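Local coordinates for protein beta sliding clamp (Borrelia burgdorferi, PDB 6DJ8) that probably forms, as a ring-shaped head-to-tail homodimer, a sliding clamp around DNA that tethers DNA polymerases and other proteins and confers processivity, at residues M23-I26 with E27-K30; F218-V222 with K223-F227; V282-G285 with I286-R290. One frame throughout, in Å; residues are numbered along the deposited sequence.

Interaction 1: M23-I26 with E27-K30; sequences MNEI and EKAK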
loop_
_atom_site.group_PDB
_atom_site.type_symbol
_atom_site.label_atom_id
_atom_site.label_comp_id
_atom_site.label_asym_id
_atom_site.label_seq_id
_atom_site.Cartn_x
_atom_site.Cartn_y
_atom_site.Cartn_z
ATOM N N MET A 23 7.159 -5.730 -21.161
ATOM C CA MET A 23 6.708 -5.104 -19.919
ATOM C C MET A 23 7.564 -5.567 -18.737
ATOM O O MET A 23 8.039 -4.752 -17.932
ATOM C CB MET A 23 5.220 -5.422 -19.658
ATOM C CG MET A 23 4.679 -4.730 -18.428
ATOM S SD MET A 23 2.931 -5.106 -18.136
ATOM C CE MET A 23 2.293 -5.005 -19.839
ATOM N N ASN A 24 7.777 -6.876 -18.623
ATOM C CA ASN A 24 8.578 -7.390 -17.509
ATOM C C ASN A 24 10.007 -6.864 -17.560
ATOM O O ASN A 24 10.568 -6.466 -16.530
ATOM C CB ASN A 24 8.577 -8.919 -17.524
ATOM C CG ASN A 24 7.226 -9.503 -17.149
ATOM O OD1 ASN A 24 6.412 -8.847 -16.492
ATOM N ND2 ASN A 24 6.981 -10.741 -17.567
ATOM N N GLU A 25 10.612 -6.840 -18.752
ATOM C CA GLU A 25 12.011 -6.424 -18.849
ATOM C C GLU A 25 12.163 -4.937 -18.580
ATOM O O GLU A 25 13.161 -4.513 -17.993
ATOM C CB GLU A 25 12.584 -6.773 -20.222
ATOM C CG GLU A 25 12.551 -8.253 -20.575
ATOM C CD GLU A 25 13.374 -9.151 -19.628
ATOM O OE1 GLU A 25 14.038 -8.653 -18.689
ATOM O OE2 GLU A 25 13.357 -10.377 -19.848
ATOM N N ILE A 26 11.186 -4.119 -19.000
ATOM C CA ILE A 26 11.262 -2.701 -18.671
ATOM C C ILE A 26 11.134 -2.505 -17.164
ATOM O O ILE A 26 11.826 -1.674 -16.563
ATOM C CB ILE A 26 10.170 -1.900 -19.415
ATOM C CG1 ILE A 26 10.435 -1.819 -20.911
ATOM C CG2 ILE A 26 10.106 -0.502 -18.865
ATOM C CD1 ILE A 26 9.138 -1.416 -21.666
ATOM N N GLU A 27 10.198 -3.219 -16.543
ATOM C CA GLU A 27 10.030 -3.123 -15.095
ATOM C C GLU A 27 11.330 -3.458 -14.380
ATOM O O GLU A 27 11.743 -2.743 -13.459
ATOM C CB GLU A 27 8.891 -4.050 -14.645
ATOM C CG GLU A 27 8.437 -3.883 -13.205
ATOM C CD GLU A 27 9.277 -4.702 -12.241
ATOM O OE1 GLU A 27 9.886 -5.705 -12.680
ATOM O OE2 GLU A 27 9.341 -4.336 -11.049
ATOM N N LYS A 28 12.015 -4.512 -14.829
ATOM C CA LYS A 28 13.295 -4.885 -14.234
ATOM C C LYS A 28 14.337 -3.807 -14.470
ATOM O O LYS A 28 14.969 -3.330 -13.522
ATOM C CB LYS A 28 13.769 -6.221 -14.820
ATOM C CG LYS A 28 12.962 -7.419 -14.315
ATOM C CD LYS A 28 13.271 -8.655 -15.127
ATOM C CE LYS A 28 12.395 -9.824 -14.690
ATOM N NZ LYS A 28 12.829 -11.115 -15.305
ATOM N N ALA A 29 14.498 -3.373 -15.731
ATOM C CA ALA A 29 15.574 -2.440 -16.068
ATOM C C ALA A 29 15.420 -1.128 -15.314
ATOM O O ALA A 29 16.409 -0.543 -14.856
ATOM C CB ALA A 29 15.608 -2.180 -17.582
ATOM N N LYS A 30 14.190 -0.647 -15.166
ATOM C CA LYS A 30 14.025 0.652 -14.534
ATOM C C LYS A 30 14.145 0.566 -13.024
ATOM O O LYS A 30 14.102 1.597 -12.355
ATOM C CB LYS A 30 12.680 1.278 -14.939
ATOM C CG LYS A 30 11.498 0.860 -14.111
ATOM C CD LYS A 30 10.191 1.343 -14.760
ATOM C CE LYS A 30 9.244 1.956 -13.734
ATOM N NZ LYS A 30 8.945 1.046 -12.601
#
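Lys28 lays the methylene part of its side chain across Glu25, its CD 3.6 Å from Glu25 OE1. Beyond CG the lysine is extended, and with CG anti to its own carbonyl carbon (chi1 -72°) the chain runs back along the helix toward the preceding turn; on the way Lys28 CG passes 3.4 Å from Asn24 O. Glu25 is folded instead, a bend at chi2 (-62°) bringing its carboxylate round to the lysine although its CB starts off away from residues 27-30. The opposite charges stop short of a salt bridge, Glu25 OE1 lying 4.4 Å from Lys28 NZ. The hydroxyl of Tyr254 is hydrogen-bonded to both of these atoms, and Glu25 OE2 is held by Asn253 ND2, so this buried carboxylate has a polar partner on each oxygen. All this takes place on the last turns of helix 19-29 in the N-terminal domain of the clamp, where four successive i to i+4 backbone bonds join the two segments, from Glu27 N to Met23 O at 3.0 Å through Lys30 N to Ile26 O at 2.9 Å. Ala29 CB sits 3.4 Å from Glu25 O and packs on Phe65 and Ile56 of neighbouring strands, while Met23 and Ile26 lean on helix 83-92. Glu27 OE1 is hydrogen-bonded to His230 of helix 223-231. Lys30 CB and CG each lie 3.5 Å from Ile26 O, the acceptor of the Lys30 N-H.

Interaction 2: F218-V222 with K223-F227; sequences FIVPV and KIFNF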
loop_
_atom_site.group_PDB
_atom_site.type_symbol
_atom_site.label_atom_id
_atom_site.label_comp_id
_atom_site.label_asym_id
_atom_site.label_seq_id
_atom_site.Cartn_x
_atom_site.Cartn_y
_atom_site.Cartn_z
ATOM N N PHE A 218 37.411 -8.023 -2.189
ATOM C CA PHE A 218 36.592 -7.118 -2.982
ATOM C C PHE A 218 35.398 -6.649 -2.170
ATOM O O PHE A 218 34.792 -7.432 -1.433
ATOM C CB PHE A 218 36.088 -7.792 -4.274
ATOM C CG PHE A 218 37.168 -8.502 -5.055
ATOM C CD1 PHE A 218 38.120 -7.778 -5.752
ATOM C CD2 PHE A 218 37.221 -9.887 -5.096
ATOM C CE1 PHE A 218 39.129 -8.427 -6.476
ATOM C CE2 PHE A 218 38.223 -10.544 -5.805
ATOM C CZ PHE A 218 39.182 -9.811 -6.502
ATOM N N ILE A 219 35.054 -5.374 -2.336
ATOM C CA ILE A 219 33.925 -4.745 -1.662
ATOM C C ILE A 219 32.971 -4.249 -2.737
ATOM O O ILE A 219 33.332 -3.370 -3.533
ATOM C CB ILE A 219 34.360 -3.586 -0.757
ATOM C CG1 ILE A 219 35.421 -4.049 0.248
ATOM C CG2 ILE A 219 33.150 -2.981 -0.039
ATOM C CD1 ILE A 219 36.167 -2.925 0.849
ATOM N N VAL A 220 31.768 -4.802 -2.750
ATOM C CA VAL A 220 30.752 -4.524 -3.765
ATOM C C VAL A 220 29.598 -3.773 -3.111
ATOM O O VAL A 220 29.025 -4.271 -2.138
ATOM C CB VAL A 220 30.236 -5.820 -4.411
ATOM C CG1 VAL A 220 29.220 -5.483 -5.508
ATOM C CG2 VAL A 220 31.401 -6.635 -4.969
ATOM N N PRO A 221 29.209 -2.612 -3.623
ATOM C CA PRO A 221 28.070 -1.894 -3.037
ATOM C C PRO A 221 26.846 -2.786 -3.004
ATOM O O PRO A 221 26.588 -3.553 -3.933
ATOM C CB PRO A 221 27.873 -0.689 -3.964
ATOM C CG PRO A 221 29.235 -0.475 -4.587
ATOM C CD PRO A 221 29.736 -1.887 -4.797
ATOM N N VAL A 222 26.114 -2.720 -1.890
ATOM C CA VAL A 222 25.023 -3.657 -1.704
ATOM C C VAL A 222 23.904 -3.444 -2.730
ATOM O O VAL A 222 23.159 -4.385 -3.019
ATOM C CB VAL A 222 24.489 -3.579 -0.258
ATOM C CG1 VAL A 222 23.762 -2.223 0.012
ATOM C CG2 VAL A 222 23.563 -4.766 0.009
ATOM N N LYS A 223 23.765 -2.249 -3.302
ATOM C CA LYS A 223 22.582 -1.992 -4.137
ATOM C C LYS A 223 22.445 -3.029 -5.247
ATOM O O LYS A 223 21.342 -3.534 -5.495
ATOM C CB LYS A 223 22.620 -0.584 -4.729
ATOM C CG LYS A 223 21.440 -0.275 -5.667
ATOM C CD LYS A 223 21.505 1.138 -6.203
ATOM C CE LYS A 223 20.274 1.472 -7.075
ATOM N NZ LYS A 223 20.414 2.839 -7.659
ATOM N N ILE A 224 23.564 -3.423 -5.876
ATOM C CA ILE A 224 23.442 -4.383 -6.971
ATOM C C ILE A 224 22.857 -5.701 -6.483
ATOM O O ILE A 224 22.154 -6.388 -7.235
ATOM C CB ILE A 224 24.788 -4.601 -7.706
ATOM C CG1 ILE A 224 24.511 -5.311 -9.038
ATOM C CG2 ILE A 224 25.751 -5.430 -6.853
ATOM C CD1 ILE A 224 25.712 -5.400 -9.957
ATOM N N PHE A 225 23.093 -6.069 -5.215
ATOM C CA PHE A 225 22.530 -7.324 -4.733
ATOM C C PHE A 225 21.031 -7.207 -4.484
ATOM O O PHE A 225 20.285 -8.149 -4.756
ATOM C CB PHE A 225 23.279 -7.790 -3.476
ATOM C CG PHE A 225 24.718 -8.083 -3.763
ATOM C CD1 PHE A 225 25.063 -9.219 -4.472
ATOM C CD2 PHE A 225 25.708 -7.174 -3.444
ATOM C CE1 PHE A 225 26.395 -9.476 -4.805
ATOM C CE2 PHE A 225 27.022 -7.425 -3.765
ATOM C CZ PHE A 225 27.366 -8.583 -4.453
ATOM N N ASN A 226 20.570 -6.071 -3.963
ATOM C CA ASN A 226 19.122 -5.865 -3.875
ATOM C C ASN A 226 18.491 -5.949 -5.257
ATOM O O ASN A 226 17.486 -6.635 -5.447
ATOM C CB ASN A 226 18.827 -4.526 -3.206
ATOM C CG ASN A 226 19.261 -4.520 -1.743
ATOM O OD1 ASN A 226 19.174 -5.549 -1.079
ATOM N ND2 ASN A 226 19.723 -3.373 -1.241
ATOM N N PHE A 227 19.151 -5.363 -6.258
ATOM C CA PHE A 227 18.660 -5.417 -7.639
ATOM C C PHE A 227 18.598 -6.855 -8.149
ATOM O O PHE A 227 17.574 -7.309 -8.689
ATOM C CB PHE A 227 19.606 -4.573 -8.497
ATOM C CG PHE A 227 19.206 -4.425 -9.927
ATOM C CD1 PHE A 227 17.883 -4.191 -10.280
ATOM C CD2 PHE A 227 20.177 -4.429 -10.917
ATOM C CE1 PHE A 227 17.527 -4.005 -11.614
ATOM C CE2 PHE A 227 19.833 -4.245 -12.252
ATOM C CZ PHE A 227 18.503 -4.036 -12.595
#
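Val222 and Phe225 are the two residues most buried by this turn from strand into helix, with Val220 as the partner of the phenylalanine ring. The carbonyl of Val222 takes two backbone N-H groups at once. Asn226 N approaches it nearly along the C=O axis at 3.2 Å, with an N-H...O angle of 159°, whereas Phe225 N is nearer, 2.8 Å from Val222 O, but comes from above the carbonyl plane on a more bent path of 132°. The first turn of the helix is thus closed by an i to i+4 and an i to i+3 bond on one oxygen. The same Val222 O also lies near the plane of the Phe225 ring, at its edge, and 3.4 Å from Phe225 CB.

With CG anti to its carbonyl carbon (chi1 -63°), Phe225 reaches back over the end of the strand. The Phe225 and Val220 side chains cross at about a right angle: Phe225 CE2 is 3.4 Å from Val220 CG1 and 3.7 Å from Val220 CB. Ile224 CG2 takes one face of the ring, 3.8 Å above its plane and offset toward the rim. That methyl also touches Val220 CG1 at 3.7 Å, making a small apolar cluster of the three side chains, and it lies near Pro221 O as well. Phe247 of strand 246-251 meets the Phe225 ring and both aliphatic neighbours, and Val183 packs against it from strand 182-187. On the other flank, Lys223 is fully extended to a salt bridge with Asp60.

The arrangement is a tight strand-to-helix connection, in which strand 218-221 runs directly into helix 223-231 of the central domain, one of the three related DNA-clamp domains of the chain.

Interaction 3: V282-G285 with I286-R290; sequences VSLG and ILKDR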
loop_
_atom_site.group_PDB
_atom_site.type_symbol
_atom_site.label_atom_id
_atom_site.label_comp_id
_atom_site.label_asym_id
_atom_site.label_seq_id
_atom_site.Cartn_x
_atom_site.Cartn_y
_atom_site.Cartn_z
ATOM N N VAL A 282 15.189 -21.865 20.184
ATOM C CA VAL A 282 13.854 -21.268 20.209
ATOM C C VAL A 282 13.095 -21.638 18.943
ATOM O O VAL A 282 13.651 -21.617 17.838
ATOM C CB VAL A 282 13.906 -19.733 20.351
ATOM C CG1 VAL A 282 12.502 -19.188 20.626
ATOM C CG2 VAL A 282 14.879 -19.327 21.455
ATOM N N SER A 283 11.818 -21.959 19.107
ATOM C CA SER A 283 10.953 -22.219 17.969
ATOM C C SER A 283 10.756 -20.931 17.172
ATOM O O SER A 283 10.352 -19.906 17.727
ATOM C CB SER A 283 9.621 -22.779 18.464
ATOM O OG SER A 283 8.605 -22.618 17.498
ATOM N N LEU A 284 11.044 -20.990 15.863
ATOM C CA LEU A 284 11.135 -19.781 15.039
ATOM C C LEU A 284 9.778 -19.119 14.834
ATOM O O LEU A 284 9.646 -17.902 14.995
ATOM C CB LEU A 284 11.769 -20.111 13.684
ATOM C CG LEU A 284 12.114 -18.934 12.757
ATOM C CD1 LEU A 284 13.133 -17.991 13.390
ATOM C CD2 LEU A 284 12.597 -19.443 11.400
ATOM N N GLY A 285 8.766 -19.897 14.436
ATOM C CA GLY A 285 7.461 -19.311 14.169
ATOM C C GLY A 285 6.877 -18.607 15.380
ATOM O O GLY A 285 6.299 -17.524 15.267
ATOM N N ILE A 286 7.043 -19.202 16.559
ATOM C CA ILE A 286 6.521 -18.592 17.777
ATOM C C ILE A 286 7.348 -17.373 18.164
ATOM O O ILE A 286 6.804 -16.352 18.610
ATOM C CB ILE A 286 6.439 -19.642 18.895
ATOM C CG1 ILE A 286 5.194 -20.504 18.657
ATOM C CG2 ILE A 286 6.378 -18.980 20.264
ATOM C CD1 ILE A 286 5.399 -21.953 18.834
ATOM N N LEU A 287 8.667 -17.441 17.987
ATOM C CA LEU A 287 9.473 -16.242 18.186
ATOM C C LEU A 287 8.982 -15.107 17.286
ATOM O O LEU A 287 8.790 -13.975 17.748
ATOM C CB LEU A 287 10.949 -16.538 17.920
ATOM C CG LEU A 287 11.848 -15.330 18.174
ATOM C CD1 LEU A 287 11.583 -14.780 19.581
ATOM C CD2 LEU A 287 13.318 -15.745 18.009
ATOM N N LYS A 288 8.765 -15.392 15.995
ATOM C CA LYS A 288 8.309 -14.339 15.083
ATOM C C LYS A 288 6.988 -13.741 15.545
ATOM O O LYS A 288 6.824 -12.519 15.570
ATOM C CB LYS A 288 8.151 -14.872 13.661
ATOM C CG LYS A 288 9.430 -15.100 12.888
ATOM C CD LYS A 288 9.088 -15.299 11.419
ATOM C CE LYS A 288 9.891 -16.432 10.825
ATOM N NZ LYS A 288 9.456 -16.764 9.445
ATOM N N ASP A 289 6.032 -14.598 15.916
ATOM C CA ASP A 289 4.708 -14.130 16.328
ATOM C C ASP A 289 4.800 -13.223 17.552
ATOM O O ASP A 289 4.189 -12.149 17.592
ATOM C CB ASP A 289 3.813 -15.339 16.600
ATOM C CG ASP A 289 2.513 -14.966 17.272
ATOM O OD1 ASP A 289 2.493 -14.836 18.511
ATOM O OD2 ASP A 289 1.510 -14.791 16.557
ATOM N N ARG A 290 5.591 -13.629 18.551
ATOM C CA ARG A 290 5.683 -12.867 19.792
ATOM C C ARG A 290 6.420 -11.550 19.597
ATOM O O ARG A 290 6.083 -10.543 20.240
ATOM C CB ARG A 290 6.376 -13.699 20.876
ATOM C CG ARG A 290 5.621 -14.970 21.247
ATOM C CD ARG A 290 4.128 -14.730 21.521
ATOM N NE ARG A 290 3.533 -15.899 22.180
ATOM C CZ ARG A 290 2.896 -16.880 21.547
ATOM N NH1 ARG A 290 2.752 -16.837 20.229
ATOM N NH2 ARG A 290 2.389 -17.899 22.230
#
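Strand 278-283 passes into helix 284-294 of the C-terminal domain through Ser283, which occupies the N-cap position although its side chain makes no capping bond. Its carbonyl starts the helical pattern instead, Leu287 N bonding to Ser283 O at 3.0 Å; Lys288 N to Leu284 O and Asp289 N to Gly285 O follow. Ser283 OG, anti to its own backbone N (chi1 160°), meets the tip of Ile286, 3.5 Å from Ile286 CD1. One turn along, Lys288 crosses Leu284, its CE 3.9 Å from Leu284 CG. Val282, still in the strand, approaches Leu287 at about a right angle, CG1 4.1 Å from Leu287 CB. Farther on, Ile286 CG2 lies over the centre of the Arg290 guanidinium, 4.2 Å above its plane, while Arg290 NH1 makes a salt bridge of 2.7 Å to Asp289 OD1, reached from above the carboxylate plane. Arg293 also binds that oxygen, and Phe95 of the second subunit forms a cation-pi contact with Arg290, placing this flank at the dimer interface. Leu284 and Leu287 pack on helix 348-355, and Val282 rests on Ile363 and Ile365 of strand 362-367.

In the fold
The three contacts fall in series along the chain, one in each of the N-terminal, central and C-terminal domains. Interactions 1 and 2 have centres 19 Å apart yet touch across the boundary between the first two domains, where Lys28 O packs 3.3 Å from Phe227 CE1. Interaction 3 lies apart: its nearest atoms are about 18 Å from interaction 2 and about 24 Å from interaction 1, which sits on the opposite side of the chain's centre. Interactions 2 and 3 nevertheless share one antiparallel sheet, since strands 218-221 and 278-283 both belong to it. Of the three, interaction 3 alone touches the second subunit of the ring.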